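Local structure of M157 (Murid herpesvirus 1, 2NYK) at residues 21-26 with 37-42. The protein is a viral MHC class I-like protein that serves as a ligand for Ly49 receptors of natural killer cells. The protein carries 1 engineered substitution. Sequence-based numbering, arbitrary orientation.
Sequences FTMEFE and RTISVD
Met23 faces Val41 and Phe25 faces Ile39 as non-hydrogen-bonded pairs of an antiparallel beta hairpin, strands 21-30 and 35-41, in the sheet that packs against helices 71-90 and 157-173 in this MHC class I-like fold. The side chains of these four residues lie on the helix-bearing side, where apolar types suit a buried interface: Met23 touches Ile160 of helix 157-173, while Phe25 and Ile39 reach Leu76 of helix 71-90.

Met23 can be followed outward. Its CB lies 3.9 Å from Ser40 O; CG, anti to the backbone N (chi1 -171°), packs at 3.7 Å against Ile39 CG2, the branch that SD also meets. The bend at chi3 (-28°) brings CE to the edge of the Phe21 ring, in its plane. A flexible, unbranched thioether thus bridges an aliphatic branch and an aromatic rim. Phe25 CD1 and Ile39 CG1 meet at 4.1 Å, the two side chains running alongside each other.

On the opposite face Glu24, Glu26, Thr38 and Ser40 present polar groups. A water donates to Glu24 O and is hydrogen-bonded to the small hydroxyls Thr38 OG1 and Ser40 OG, tying both strands together. Glu24 OE1 makes a weak hydrogen bond to Asn43 N; Glu26, extended, instead forms a salt bridge with Arg100 of the adjoining strand 96-106.

Where strand 35-41 ends, Asp42 adopts a backbone with positive phi and takes over the pairing: its N donates to Thr22 O, the donor standing above the carbonyl plane, and its short carboxylate returns OD1 to Thr22 N at 3.0 Å, met nearly along the C-O axis.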
# COMPACT_ATOMS: atom_id res chain seq x y z
N PHE A 21 1.92 -8.77 10.57
CA PHE A 21 1.64 -7.86 9.45
C PHE A 21 2.08 -8.48 8.13
O PHE A 21 2.75 -9.49 8.12
CB PHE A 21 2.27 -6.48 9.66
CG PHE A 21 3.79 -6.44 9.51
CD1 PHE A 21 4.38 -6.06 8.30
CD2 PHE A 21 4.63 -6.70 10.60
CE1 PHE A 21 5.77 -6.01 8.16
CE2 PHE A 21 6.01 -6.62 10.50
CZ PHE A 21 6.61 -6.27 9.27
N THR A 22 1.67 -7.87 7.03
CA THR A 22 2.00 -8.36 5.70
C THR A 22 2.80 -7.28 4.97
O THR A 22 2.70 -6.08 5.28
CB THR A 22 0.73 -8.72 4.86
OG1 THR A 22 0.07 -7.52 4.44
CG2 THR A 22 -0.26 -9.56 5.69
N MET A 23 3.63 -7.74 4.03
CA MET A 23 4.39 -6.87 3.16
C MET A 23 4.23 -7.42 1.75
O MET A 23 4.25 -8.66 1.54
CB MET A 23 5.86 -6.82 3.58
CG MET A 23 6.69 -5.77 2.83
SD MET A 23 8.26 -5.31 3.70
CE MET A 23 7.82 -5.64 5.39
N GLU A 24 4.05 -6.51 0.79
CA GLU A 24 3.84 -6.90 -0.59
C GLU A 24 4.93 -6.27 -1.39
O GLU A 24 5.08 -5.04 -1.39
CB GLU A 24 2.46 -6.45 -1.08
CG GLU A 24 1.23 -7.03 -0.26
CD GLU A 24 1.02 -6.39 1.12
OE1 GLU A 24 1.15 -5.17 1.27
OE2 GLU A 24 0.72 -7.13 2.08
N PHE A 25 5.72 -7.10 -2.06
CA PHE A 25 6.82 -6.64 -2.89
C PHE A 25 6.39 -6.84 -4.32
O PHE A 25 5.96 -7.95 -4.69
CB PHE A 25 8.07 -7.50 -2.65
CG PHE A 25 8.53 -7.53 -1.23
CD1 PHE A 25 9.42 -6.57 -0.75
CD2 PHE A 25 8.08 -8.54 -0.36
CE1 PHE A 25 9.86 -6.60 0.57
CE2 PHE A 25 8.50 -8.59 0.94
CZ PHE A 25 9.41 -7.64 1.41
N GLU A 26 6.46 -5.79 -5.14
CA GLU A 26 6.01 -5.93 -6.51
C GLU A 26 7.00 -5.31 -7.50
O GLU A 26 7.53 -4.23 -7.26
CB GLU A 26 4.63 -5.28 -6.67
CG GLU A 26 4.08 -5.31 -8.09
CD GLU A 26 2.59 -4.97 -8.12
OE1 GLU A 26 2.06 -4.70 -9.20
OE2 GLU A 26 1.95 -4.98 -7.06
N ARG A 37 9.35 -0.74 -9.09
CA ARG A 37 9.47 -1.59 -7.91
C ARG A 37 8.76 -0.88 -6.77
O ARG A 37 8.94 0.33 -6.58
CB ARG A 37 10.95 -1.76 -7.52
CG ARG A 37 11.75 -2.62 -8.48
CD ARG A 37 13.23 -2.31 -8.32
NE ARG A 37 13.60 -1.06 -8.97
CZ ARG A 37 14.72 -0.37 -8.73
NH1 ARG A 37 15.60 -0.78 -7.81
NH2 ARG A 37 14.95 0.74 -9.42
N THR A 38 7.98 -1.63 -5.99
CA THR A 38 7.22 -1.04 -4.89
C THR A 38 7.15 -1.94 -3.67
O THR A 38 7.28 -3.16 -3.76
CB THR A 38 5.76 -0.68 -5.28
OG1 THR A 38 5.03 -1.88 -5.55
CG2 THR A 38 5.70 0.23 -6.48
N ILE A 39 6.95 -1.31 -2.52
CA ILE A 39 6.74 -2.05 -1.29
C ILE A 39 5.49 -1.45 -0.67
O ILE A 39 5.37 -0.22 -0.58
CB ILE A 39 7.91 -1.89 -0.30
CG1 ILE A 39 9.21 -2.45 -0.87
CG2 ILE A 39 7.58 -2.63 1.05
CD1 ILE A 39 10.37 -2.12 0.01
N SER A 40 4.58 -2.32 -0.22
CA SER A 40 3.38 -1.93 0.48
C SER A 40 3.36 -2.77 1.74
O SER A 40 4.07 -3.79 1.82
CB SER A 40 2.14 -2.27 -0.36
OG SER A 40 2.36 -1.84 -1.72
N VAL A 41 2.54 -2.39 2.72
CA VAL A 41 2.43 -3.17 3.92
C VAL A 41 0.96 -3.30 4.22
O VAL A 41 0.19 -2.40 3.89
CB VAL A 41 3.14 -2.54 5.14
CG1 VAL A 41 4.65 -2.37 4.88
CG2 VAL A 41 2.50 -1.19 5.49
N ASP A 42 0.61 -4.41 4.84
CA ASP A 42 -0.76 -4.71 5.25
C ASP A 42 -1.78 -4.57 4.14
O ASP A 42 -2.90 -4.10 4.36
CB ASP A 42 -1.14 -3.88 6.49
CG ASP A 42 -0.60 -4.50 7.75
OD1 ASP A 42 -0.22 -5.68 7.67
OD2 ASP A 42 -0.54 -3.83 8.80
O HOH W 1 3.96 -3.21 -3.56